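Local coordinates for protein histidine acid phosphatase (Bifidobacterium longum subsp. infantis, PDB 6RXD) that probably removes phosphate groups from inositol polyphosphates such as phytate, as a bacterial multiple inositol polyphosphate phosphatase of the histidine acid phosphatase family, at residues Leu254-Leu257 against Glu261-Trp264; Ala384-Gly389 against Gly461-Pro466; Asp425-Thr428 against Glu433-Gly436; Leu495-Ser500 against Lys507-Asp512. One frame throughout, in Å; residues are numbered along the deposited sequence.

How the contacts relate
From the N terminus, contact 1 comes first: residues 261-264 fold back on 254-257 and close the short turn that follows helix 251-258. Contact 2 spans a long excursion, from the C-terminal end of helix 372-386 to residues 461-466 ahead of strand 467-472, and contact 3, a tight loop closure before helix 436-439, falls within it. Contact 4 follows both, bringing residues 507-512 near the C terminus back onto helix 495-501. Contacts 2 and 4 adjoin (Pro466 O to Leu495 N 2.9 Å, a probable hydrogen bond) and together join helix 372-386, residues 461-466 and helix 495-501. Contact 1 lies across the chain's centre from them, about 67 Å from contact 2 between centres.

Contact 1 of 4, residues Leu254-Leu257 against Glu261-Trp264; sequences LAKL and EYKW
Lys256 meets the returning chain with both its backbone and its side chain. Its carbonyl oxygen, close to the end of helix 251-258, takes the backbone N-H of Glu261 (Lys256 O to Glu261 N, 2.9 Å), which approaches the carbonyl almost head-on, and a weak second bond from Tyr262 N at 3.3 Å. Two successive amides thus converge on one acceptor and bend the chain back over the last turn of the helix. Beyond the backbone, Lys256 CB sits 3.6 Å from Tyr262 CD2 and the rest of the chain runs outward, fully extended, past the phenol. Its methylene CD also passes Glu261 OE1, at 3.6 Å, but Lys256 NZ stays 4.8 Å from that oxygen, so the opposite charges are near each other without pairing. A water joins the far ends of lysine and tyrosine: it donates to Tyr262 OH and accepts a weak bond from Lys256 NZ. At Leu257 the contact turns apolar. With CG anti to the backbone N (chi1 176°), the branch swings toward the incoming chain, and Leu257 CD1 lies 3.6 Å from Tyr262 O and 3.7 Å from Trp264 CZ3, touching the six-membered part of the indole. Helix 55-69 holds both aromatic residues, Tyr262 OH bonding to Asp69 and Trp264 NE1 to Thr65, and its Met62 packs on Leu257 and Trp264. It thus packs on both the end of helix 251-258 and the returning chain, which enters strand 264-265, where Trp264 pairs through its backbone with Ile298 of strand 297-298.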
loop_
_atom_site.group_PDB
_atom_site.type_symbol
_atom_site.label_atom_id
_atom_site.label_comp_id
_atom_site.label_asym_id
_atom_site.label_seq_id
_atom_site.Cartn_x
_atom_site.Cartn_y
_atom_site.Cartn_z
ATOM N N LEU A 254 21.527 -3.981 -27.788
ATOM C CA LEU A 254 21.707 -3.988 -26.340
ATOM C C LEU A 254 23.173 -3.840 -25.967
ATOM O O LEU A 254 23.491 -3.313 -24.915
ATOM C CB LEU A 254 21.142 -5.275 -25.749
ATOM C CG LEU A 254 19.623 -5.390 -25.861
ATOM C CD1 LEU A 254 19.147 -6.776 -25.439
ATOM C CD2 LEU A 254 18.935 -4.298 -25.044
ATOM N N ALA A 255 24.068 -4.311 -26.829
ATOM C CA ALA A 255 25.493 -4.152 -26.563
ATOM C C ALA A 255 25.901 -2.682 -26.614
ATOM O O ALA A 255 26.750 -2.243 -25.842
ATOM C CB ALA A 255 26.325 -4.983 -27.529
ATOM N N LYS A 256 25.304 -1.921 -27.531
ATOM C CA LYS A 256 25.551 -0.482 -27.576
ATOM C C LYS A 256 25.014 0.237 -26.346
ATOM O O LYS A 256 25.586 1.231 -25.903
ATOM C CB LYS A 256 24.981 0.143 -28.849
ATOM C CG LYS A 256 25.673 -0.323 -30.125
ATOM C CD LYS A 256 25.231 0.502 -31.323
ATOM C CE LYS A 256 25.628 -0.172 -32.631
ATOM N NZ LYS A 256 25.278 0.661 -33.817
ATOM N N LEU A 257 23.904 -0.253 -25.803
ATOM C CA LEU A 257 23.366 0.313 -24.575
ATOM C C LEU A 257 24.327 0.040 -23.415
ATOM O O LEU A 257 24.667 0.947 -22.663
ATOM C CB LEU A 257 21.979 -0.259 -24.271
ATOM C CG LEU A 257 21.366 0.194 -22.940
ATOM C CD1 LEU A 257 21.298 1.706 -22.864
ATOM C CD2 LEU A 257 19.986 -0.413 -22.745
ATOM N N GLU A 261 26.883 3.806 -25.675
ATOM C CA GLU A 261 26.626 4.449 -26.954
ATOM C C GLU A 261 25.190 4.946 -27.028
ATOM O O GLU A 261 24.894 5.913 -27.737
ATOM C CB GLU A 261 26.926 3.496 -28.107
ATOM C CG GLU A 261 28.397 3.100 -28.173
ATOM C CD GLU A 261 28.709 2.158 -29.318
ATOM O OE1 GLU A 261 28.208 2.391 -30.439
ATOM O OE2 GLU A 261 29.459 1.183 -29.095
ATOM N N TYR A 262 24.298 4.274 -26.306
ATOM C CA TYR A 262 22.906 4.697 -26.240
ATOM C C TYR A 262 22.578 5.203 -24.851
ATOM O O TYR A 262 23.097 4.701 -23.852
ATOM C CB TYR A 262 21.970 3.538 -26.550
ATOM C CG TYR A 262 21.844 3.154 -28.002
ATOM C CD1 TYR A 262 21.719 4.111 -29.004
ATOM C CD2 TYR A 262 21.807 1.815 -28.368
ATOM C CE1 TYR A 262 21.579 3.737 -30.330
ATOM C CE2 TYR A 262 21.677 1.436 -29.684
ATOM C CZ TYR A 262 21.562 2.394 -30.661
ATOM O OH TYR A 262 21.420 1.990 -31.968
ATOM N N LYS A 263 21.677 6.174 -24.808
ATOM C CA LYS A 263 21.286 6.823 -23.569
ATOM C C LYS A 263 20.020 7.607 -23.890
ATOM O O LYS A 263 19.967 8.348 -24.869
ATOM C CB LYS A 263 22.402 7.764 -23.107
ATOM C CG LYS A 263 22.433 8.062 -21.620
ATOM C CD LYS A 263 23.750 8.743 -21.236
ATOM C CE LYS A 263 24.938 7.791 -21.385
ATOM N NZ LYS A 263 26.255 8.484 -21.541
ATOM N N TRP A 264 18.978 7.424 -23.088
ATOM C CA TRP A 264 17.737 8.148 -23.363
ATOM C C TRP A 264 17.300 8.981 -22.191
ATOM O O TRP A 264 17.311 8.506 -21.055
ATOM C CB TRP A 264 16.608 7.186 -23.773
ATOM C CG TRP A 264 16.921 6.493 -25.046
ATOM C CD1 TRP A 264 16.750 6.980 -26.308
ATOM C CD2 TRP A 264 17.483 5.185 -25.189
ATOM N NE1 TRP A 264 17.175 6.056 -27.233
ATOM C CE2 TRP A 264 17.623 4.939 -26.572
ATOM C CE3 TRP A 264 17.872 4.192 -24.282
ATOM C CZ2 TRP A 264 18.155 3.745 -27.070
ATOM C CZ3 TRP A 264 18.389 3.004 -24.776
ATOM C CH2 TRP A 264 18.522 2.789 -26.160
HETATM O O HOH W 1 22.429 -0.425 -32.970
#

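Contact 2 of 4, residues Ala384-Gly389 against Gly461-Pro466; sequences ARVNGG and GQRYTP
Val386 lays its two methyl groups against the ring of Pro466, and both meet the same atom: CG2 comes to 3.7 Å from Pro466 CG, and CG1 to 4.0 Å from that carbon. A chi1 of 171° sets CG1 across the CA-CB bond from the amide nitrogen and opens the fork of the valine toward the proline; Val386 CG1 is also 3.8 Å from Arg463 NH2. The polar half of the contact uses the valine backbone. Arg463 bends at chi3 (60°) and presents the edge of its guanidinium to the carbonyl of Val386, whose oxygen lies near the guanidinium plane. The main bond runs from Arg463 NH2 to Val386 O, 2.9 Å long and fairly straight; a weak one from Arg463 NH1 to the same oxygen measures 3.3 Å. Two donors thus share one acceptor in the last turn of the helix, where a positive charge probably suits the helix dipole. The helix itself ends in a Schellman motif: Gly389 N returns to Ala384 O and Gly388 N to Arg385 O, with Gly388 at positive phi as the C-prime residue. Arg385 reinforces this end by donating from NH1 to Gly389 O at 2.8 Å, in the carbonyl plane, and from NE to the backbone of Ile37. This surface contact fastens the C-terminal end of helix 372-386 to Arg463 in the weakly bonded strand 462-463 and to Pro466 just ahead of strand 467-472, with strand 34-44 touching Val386 through Ile37 and strand 445-453 touching Pro466 through Val450.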
loop_
_atom_site.group_PDB
_atom_site.type_symbol
_atom_site.label_atom_id
_atom_site.label_comp_id
_atom_site.label_asym_id
_atom_site.label_seq_id
_atom_site.Cartn_x
_atom_site.Cartn_y
_atom_site.Cartn_z
ATOM N N ALA A 384 -12.278 5.416 23.728
ATOM C CA ALA A 384 -13.280 6.486 23.627
ATOM C C ALA A 384 -14.700 5.925 23.561
ATOM O O ALA A 384 -15.626 6.467 24.165
ATOM C CB ALA A 384 -13.010 7.368 22.416
ATOM N N ARG A 385 -14.859 4.827 22.830
ATOM C CA ARG A 385 -16.158 4.177 22.668
ATOM C C ARG A 385 -16.567 3.440 23.942
ATOM O O ARG A 385 -17.684 3.614 24.448
ATOM C CB ARG A 385 -16.105 3.205 21.479
ATOM C CG ARG A 385 -17.353 2.349 21.282
ATOM C CD ARG A 385 -18.638 3.181 21.186
ATOM N NE ARG A 385 -19.797 2.331 20.925
ATOM C CZ ARG A 385 -21.057 2.737 21.033
ATOM N NH1 ARG A 385 -21.318 3.983 21.413
ATOM N NH2 ARG A 385 -22.055 1.898 20.771
ATOM N N VAL A 386 -15.655 2.619 24.457
ATOM C CA VAL A 386 -15.882 1.880 25.703
ATOM C C VAL A 386 -16.243 2.851 26.820
ATOM O O VAL A 386 -17.112 2.565 27.656
ATOM C CB VAL A 386 -14.636 1.054 26.084
ATOM C CG1 VAL A 386 -14.779 0.460 27.492
ATOM C CG2 VAL A 386 -14.401 -0.049 25.052
ATOM N N ASN A 387 -15.590 4.010 26.815
ATOM C CA ASN A 387 -15.822 5.032 27.831
ATOM C C ASN A 387 -17.008 5.955 27.571
ATOM O O ASN A 387 -17.072 7.045 28.141
ATOM C CB ASN A 387 -14.560 5.870 28.067
ATOM C CG ASN A 387 -13.404 5.044 28.592
ATOM O OD1 ASN A 387 -13.593 3.928 29.077
ATOM N ND2 ASN A 387 -12.190 5.592 28.495
ATOM N N GLY A 388 -17.934 5.531 26.715
ATOM C CA GLY A 388 -19.215 6.209 26.592
ATOM C C GLY A 388 -19.382 7.091 25.372
ATOM O O GLY A 388 -20.402 7.764 25.227
ATOM N N GLY A 389 -18.379 7.098 24.497
ATOM C CA GLY A 389 -18.436 7.873 23.272
ATOM C C GLY A 389 -19.398 7.307 22.250
ATOM O O GLY A 389 -19.788 6.137 22.328
ATOM N N GLY A 461 -17.698 -6.503 40.450
ATOM C CA GLY A 461 -18.504 -5.298 40.511
ATOM C C GLY A 461 -18.106 -4.277 39.458
ATOM O O GLY A 461 -18.512 -3.117 39.532
ATOM N N GLN A 462 -17.311 -4.706 38.479
ATOM C CA GLN A 462 -16.894 -3.828 37.386
ATOM C C GLN A 462 -17.335 -4.394 36.044
ATOM O O GLN A 462 -17.677 -5.570 35.945
ATOM C CB GLN A 462 -15.373 -3.643 37.384
ATOM C CG GLN A 462 -14.801 -2.968 38.633
ATOM C CD GLN A 462 -15.031 -1.465 38.664
ATOM O OE1 GLN A 462 -15.912 -0.939 37.986
ATOM N NE2 GLN A 462 -14.224 -0.765 39.453
ATOM N N ARG A 463 -17.326 -3.559 35.012
ATOM C CA ARG A 463 -17.700 -4.014 33.678
ATOM C C ARG A 463 -16.721 -5.060 33.146
ATOM O O ARG A 463 -15.542 -5.076 33.527
ATOM C CB ARG A 463 -17.789 -2.819 32.729
ATOM C CG ARG A 463 -18.936 -1.886 33.067
ATOM C CD ARG A 463 -18.737 -0.533 32.418
ATOM N NE ARG A 463 -18.669 -0.637 30.965
ATOM C CZ ARG A 463 -18.343 0.371 30.168
ATOM N NH1 ARG A 463 -18.071 1.559 30.691
ATOM N NH2 ARG A 463 -18.298 0.195 28.855
ATOM N N TYR A 464 -17.225 -5.952 32.297
ATOM C CA TYR A 464 -16.391 -6.977 31.669
ATOM C C TYR A 464 -15.449 -6.328 30.656
ATOM O O TYR A 464 -15.830 -5.399 29.951
ATOM C CB TYR A 464 -17.264 -8.001 30.940
ATOM C CG TYR A 464 -18.094 -8.897 31.838
ATOM C CD1 TYR A 464 -17.567 -10.077 32.345
ATOM C CD2 TYR A 464 -19.420 -8.578 32.145
ATOM C CE1 TYR A 464 -18.326 -10.911 33.152
ATOM C CE2 TYR A 464 -20.187 -9.407 32.950
ATOM C CZ TYR A 464 -19.632 -10.568 33.447
ATOM O OH TYR A 464 -20.397 -11.385 34.249
ATOM N N THR A 465 -14.222 -6.831 30.572
ATOM C CA THR A 465 -13.249 -6.297 29.628
ATOM C C THR A 465 -13.705 -6.559 28.195
ATOM O O THR A 465 -14.089 -7.680 27.867
ATOM C CB THR A 465 -11.900 -6.987 29.856
ATOM O OG1 THR A 465 -11.481 -6.754 31.210
ATOM C CG2 THR A 465 -10.845 -6.473 28.888
ATOM N N PRO A 466 -13.648 -5.532 27.328
ATOM C CA PRO A 466 -14.002 -5.707 25.910
ATOM C C PRO A 466 -13.021 -6.643 25.213
ATOM O O PRO A 466 -11.902 -6.826 25.690
ATOM C CB PRO A 466 -13.840 -4.295 25.324
ATOM C CG PRO A 466 -13.890 -3.364 26.519
ATOM C CD PRO A 466 -13.286 -4.136 27.648
#

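Contact 3 of 4, residues Asp425-Thr428 against Glu433-Gly436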
loop_
_atom_site.group_PDB
_atom_site.type_symbol
_atom_site.label_atom_id
_atom_site.label_comp_id
_atom_site.label_asym_id
_atom_site.label_seq_id
_atom_site.Cartn_x
_atom_site.Cartn_y
_atom_site.Cartn_z
ATOM N N ASP A 425 25.417 -9.641 3.997
ATOM C CA ASP A 425 24.442 -10.700 4.272
ATOM C C ASP A 425 23.061 -10.043 4.326
ATOM O O ASP A 425 22.522 -9.788 5.408
ATOM C CB ASP A 425 24.785 -11.379 5.612
ATOM C CG ASP A 425 23.878 -12.559 5.944
ATOM O OD1 ASP A 425 23.088 -12.997 5.084
ATOM O OD2 ASP A 425 23.977 -13.056 7.087
ATOM N N VAL A 426 22.507 -9.749 3.150
ATOM C CA VAL A 426 21.324 -8.895 3.045
ATOM C C VAL A 426 20.018 -9.669 2.912
ATOM O O VAL A 426 20.020 -10.884 2.728
ATOM C CB VAL A 426 21.439 -7.953 1.812
ATOM C CG1 VAL A 426 22.680 -7.058 1.929
ATOM C CG2 VAL A 426 21.489 -8.768 0.506
ATOM N N TYR A 427 18.915 -8.924 3.014
ATOM C CA TYR A 427 17.563 -9.413 2.769
ATOM C C TYR A 427 17.444 -10.084 1.406
ATOM O O TYR A 427 17.779 -9.487 0.379
ATOM C CB TYR A 427 16.604 -8.218 2.827
ATOM C CG TYR A 427 15.257 -8.460 2.177
ATOM C CD1 TYR A 427 14.234 -9.095 2.870
ATOM C CD2 TYR A 427 15.002 -8.018 0.890
ATOM C CE1 TYR A 427 12.988 -9.319 2.278
ATOM C CE2 TYR A 427 13.774 -8.240 0.284
ATOM C CZ TYR A 427 12.769 -8.888 0.982
ATOM O OH TYR A 427 11.545 -9.087 0.361
ATOM N N THR A 428 16.971 -11.330 1.397
ATOM C CA THR A 428 16.705 -12.034 0.155
ATOM C C THR A 428 15.415 -12.803 0.307
ATOM O O THR A 428 14.925 -12.995 1.416
ATOM C CB THR A 428 17.811 -13.049 -0.209
ATOM O OG1 THR A 428 17.800 -14.131 0.730
ATOM C CG2 THR A 428 19.193 -12.404 -0.228
ATOM N N GLU A 433 10.704 -13.735 5.026
ATOM C CA GLU A 433 9.324 -13.949 4.611
ATOM C C GLU A 433 8.655 -12.693 4.035
ATOM O O GLU A 433 7.566 -12.789 3.462
ATOM C CB GLU A 433 8.498 -14.419 5.811
ATOM C CG GLU A 433 8.487 -13.367 6.918
ATOM C CD GLU A 433 7.623 -13.731 8.096
ATOM O OE1 GLU A 433 7.260 -14.925 8.243
ATOM O OE2 GLU A 433 7.320 -12.815 8.892
ATOM N N TRP A 434 9.284 -11.527 4.180
ATOM C CA TRP A 434 8.659 -10.272 3.740
ATOM C C TRP A 434 8.478 -10.207 2.225
ATOM O O TRP A 434 9.424 -10.410 1.456
ATOM C CB TRP A 434 9.504 -9.081 4.177
ATOM C CG TRP A 434 8.779 -7.745 4.233
ATOM C CD1 TRP A 434 8.227 -7.166 5.340
ATOM C CD2 TRP A 434 8.592 -6.802 3.154
ATOM N NE1 TRP A 434 7.699 -5.935 5.021
ATOM C CE2 TRP A 434 7.907 -5.688 3.688
ATOM C CE3 TRP A 434 8.925 -6.797 1.794
ATOM C CZ2 TRP A 434 7.548 -4.579 2.911
ATOM C CZ3 TRP A 434 8.571 -5.688 1.019
ATOM C CH2 TRP A 434 7.882 -4.598 1.580
ATOM N N ARG A 435 7.255 -9.913 1.797
ATOM C CA ARG A 435 6.974 -9.674 0.376
ATOM C C ARG A 435 6.011 -8.515 0.264
ATOM O O ARG A 435 5.020 -8.455 1.000
ATOM C CB ARG A 435 6.298 -10.894 -0.280
ATOM C CG ARG A 435 7.096 -12.183 -0.269
ATOM C CD ARG A 435 8.261 -12.137 -1.235
ATOM N NE ARG A 435 8.884 -13.452 -1.258
ATOM C CZ ARG A 435 9.742 -13.887 -0.339
ATOM N NH1 ARG A 435 10.232 -15.114 -0.419
ATOM N NH2 ARG A 435 10.097 -13.098 0.661
ATOM N N GLY A 436 6.274 -7.597 -0.660
ATOM C CA GLY A 436 5.345 -6.498 -0.877
ATOM C C GLY A 436 3.948 -6.976 -1.211
ATOM O O GLY A 436 2.948 -6.388 -0.763
#
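Trp434 O is gripped by two donors that arrive from opposite faces of its carbonyl plane. From one face comes the phenol of Tyr427, its OH donating over 2.7 Å to Trp434 O; from the other comes Arg435, whose NH2 lies 2.9 Å from Trp434 O with that oxygen exactly in the guanidinium plane. Neither donor sits on a lone pair: the hydroxyl is 40° out of the carbonyl plane and the arginine nitrogen 59°. Tyr427, its ring sent out to this carbonyl by a chi1 of 162°, reaches in edge first, with the oxygen near the plane of its ring, and its CE1 rests 4.0 Å from Trp434 CB. The tyrosine and tryptophan side chains cross at about a right angle, and the hydroxyl lies at the indole edge, Tyr427 OH 3.8 Å from Trp434 CE3. This is a buried loop closure just ahead of helix 436-439, for which Arg435 holds the N-cap position. Arg435 NH2 bonds in addition to Asn432 O, and NH1 to Tyr429 O, so the guanidinium binds the turn between the segments to the returning chain. Helix 339-357 packs against the pair: Phe354 stacks on Tyr427, and Asp350 touches both aromatic side chains.

Contact 4 of 4, residues Leu495-Ser500 against Lys507-Asp512; sequences LTELKS and KTLGQD
Lys507 offers its carbonyl to the helix that the chain left a few residues earlier: Ser500 OG donates to Lys507 O over 2.6 Å, approaching from well above the carbonyl plane. The serine's chi1 of 171° carries the hydroxyl out toward the incoming loop. A water beside this bond donates to Ser500 O and accepts from Lys507 N, giving the same two residues a second link. Thr508 and Leu509 then share one carboxylate. Thr508 OG1 donates to Glu497 OE2 at 2.6 Å, on the syn side though 21° out of plane, while Leu509 N meets the syn lone pair of Glu497 OE1 at 2.7 Å in a nearly straight bond (166°). Held at both oxygens, the carboxylate has its rotation fixed; Thr484 N adds a further bond to OE2, and Thr484 OG1 is hydrogen-bonded to Thr508 OG1. Leu509 also spreads its branches over the helix: CD1 is 3.6 Å from Thr496 O and CD2 is 3.9 Å from Ser500 OG. Further along, Asp512 O receives a water that also bonds to Thr496 OG1. Within the loop, Thr508 OG1 accepts from Gly510 N at 3.1 Å, which makes an ST turn; the arrangement as a whole is a C-terminal tail docked on helix 495-501 by Glu497 and Ser500, with Leu509 packed over Thr496 and Ser500 and the glutamate bracketing successive residues of that turn.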
loop_
_atom_site.group_PDB
_atom_site.type_symbol
_atom_site.label_atom_id
_atom_site.label_comp_id
_atom_site.label_asym_id
_atom_site.label_seq_id
_atom_site.Cartn_x
_atom_site.Cartn_y
_atom_site.Cartn_z
ATOM N N LEU A 495 -9.028 -6.444 25.590
ATOM C CA LEU A 495 -8.428 -5.132 25.364
ATOM C C LEU A 495 -7.252 -4.898 26.312
ATOM O O LEU A 495 -6.230 -4.329 25.920
ATOM C CB LEU A 495 -9.480 -4.036 25.538
ATOM C CG LEU A 495 -9.005 -2.592 25.348
ATOM C CD1 LEU A 495 -8.531 -2.355 23.932
ATOM C CD2 LEU A 495 -10.134 -1.635 25.700
ATOM N N THR A 496 -7.397 -5.339 27.554
ATOM C CA THR A 496 -6.312 -5.211 28.528
ATOM C C THR A 496 -5.070 -5.959 28.039
ATOM O O THR A 496 -3.941 -5.481 28.186
ATOM C CB THR A 496 -6.722 -5.760 29.898
ATOM O OG1 THR A 496 -7.300 -7.062 29.728
ATOM C CG2 THR A 496 -7.750 -4.849 30.569
ATOM N N GLU A 497 -5.288 -7.135 27.457
ATOM C CA GLU A 497 -4.186 -7.957 26.976
ATOM C C GLU A 497 -3.478 -7.272 25.817
ATOM O O GLU A 497 -2.244 -7.252 25.771
ATOM C CB GLU A 497 -4.676 -9.358 26.574
ATOM C CG GLU A 497 -3.628 -10.202 25.834
ATOM C CD GLU A 497 -2.497 -10.693 26.717
ATOM O OE1 GLU A 497 -2.483 -10.384 27.926
ATOM O OE2 GLU A 497 -1.605 -11.404 26.197
ATOM N N LEU A 498 -4.243 -6.709 24.882
ATOM C CA LEU A 498 -3.634 -6.022 23.742
ATOM C C LEU A 498 -2.813 -4.825 24.190
ATOM O O LEU A 498 -1.741 -4.571 23.644
ATOM C CB LEU A 498 -4.678 -5.593 22.712
ATOM C CG LEU A 498 -5.388 -6.734 21.991
ATOM C CD1 LEU A 498 -6.234 -6.187 20.846
ATOM C CD2 LEU A 498 -4.362 -7.738 21.474
ATOM N N LYS A 499 -3.300 -4.089 25.182
ATOM C CA LYS A 499 -2.570 -2.907 25.634
ATOM C C LYS A 499 -1.211 -3.282 26.209
ATOM O O LYS A 499 -0.237 -2.532 26.096
ATOM C CB LYS A 499 -3.392 -2.123 26.659
ATOM C CG LYS A 499 -4.548 -1.345 26.041
ATOM C CD LYS A 499 -5.373 -0.650 27.125
ATOM C CE LYS A 499 -6.545 0.112 26.519
ATOM N NZ LYS A 499 -7.497 0.573 27.578
ATOM N N SER A 500 -1.145 -4.455 26.823
ATOM C CA SER A 500 0.122 -4.956 27.330
ATOM C C SER A 500 0.963 -5.593 26.235
ATOM O O SER A 500 2.146 -5.282 26.086
ATOM C CB SER A 500 -0.144 -5.968 28.454
ATOM O OG SER A 500 1.024 -6.654 28.855
ATOM N N LYS A 507 4.607 -8.057 26.761
ATOM C CA LYS A 507 4.271 -8.917 27.889
ATOM C C LYS A 507 2.826 -9.376 27.800
ATOM O O LYS A 507 1.935 -8.598 27.439
ATOM C CB LYS A 507 4.437 -8.169 29.208
ATOM C CG LYS A 507 5.830 -7.666 29.493
ATOM C CD LYS A 507 5.866 -7.020 30.865
ATOM C CE LYS A 507 7.279 -6.652 31.267
ATOM N NZ LYS A 507 7.305 -6.006 32.608
ATOM N N THR A 508 2.586 -10.632 28.155
ATOM C CA THR A 508 1.214 -11.114 28.250
ATOM C C THR A 508 0.707 -10.999 29.684
ATOM O O THR A 508 1.487 -11.088 30.639
ATOM C CB THR A 508 1.080 -12.564 27.774
ATOM O OG1 THR A 508 -0.303 -12.935 27.779
ATOM C CG2 THR A 508 1.862 -13.512 28.689
ATOM N N LEU A 509 -0.599 -10.799 29.839
ATOM C CA LEU A 509 -1.188 -10.820 31.173
ATOM C C LEU A 509 -1.418 -12.256 31.627
ATOM O O LEU A 509 -1.810 -12.489 32.772
ATOM C CB LEU A 509 -2.504 -10.036 31.218
ATOM C CG LEU A 509 -2.390 -8.561 30.840
ATOM C CD1 LEU A 509 -3.754 -7.869 30.891
ATOM C CD2 LEU A 509 -1.381 -7.848 31.735
ATOM N N GLY A 510 -1.178 -13.219 30.741
ATOM C CA GLY A 510 -1.263 -14.624 31.116
ATOM C C GLY A 510 -2.672 -15.072 31.457
ATOM O O GLY A 510 -3.582 -14.914 30.652
ATOM N N GLN A 511 -2.854 -15.647 32.645
ATOM C CA GLN A 511 -4.173 -16.104 33.068
ATOM C C GLN A 511 -5.201 -14.971 33.091
ATOM O O GLN A 511 -6.389 -15.196 32.844
ATOM C CB GLN A 511 -4.095 -16.780 34.440
ATOM C CG GLN A 511 -5.350 -17.555 34.804
ATOM C CD GLN A 511 -5.680 -18.643 33.790
ATOM O OE1 GLN A 511 -4.788 -19.312 33.262
ATOM N NE2 GLN A 511 -6.965 -18.816 33.505
ATOM N N ASP A 512 -4.754 -13.749 33.371
ATOM C CA ASP A 512 -5.676 -12.618 33.399
ATOM C C ASP A 512 -6.180 -12.211 32.008
ATOM O O ASP A 512 -7.090 -11.394 31.897
ATOM C CB ASP A 512 -5.050 -11.417 34.107
ATOM C CG ASP A 512 -4.968 -11.606 35.610
ATOM O OD1 ASP A 512 -5.568 -12.576 36.126
ATOM O OD2 ASP A 512 -4.311 -10.774 36.273
HETATM O O HOH W 2 -7.380 -8.373 31.977
HETATM O O HOH W 3 4.253 -5.083 27.573
#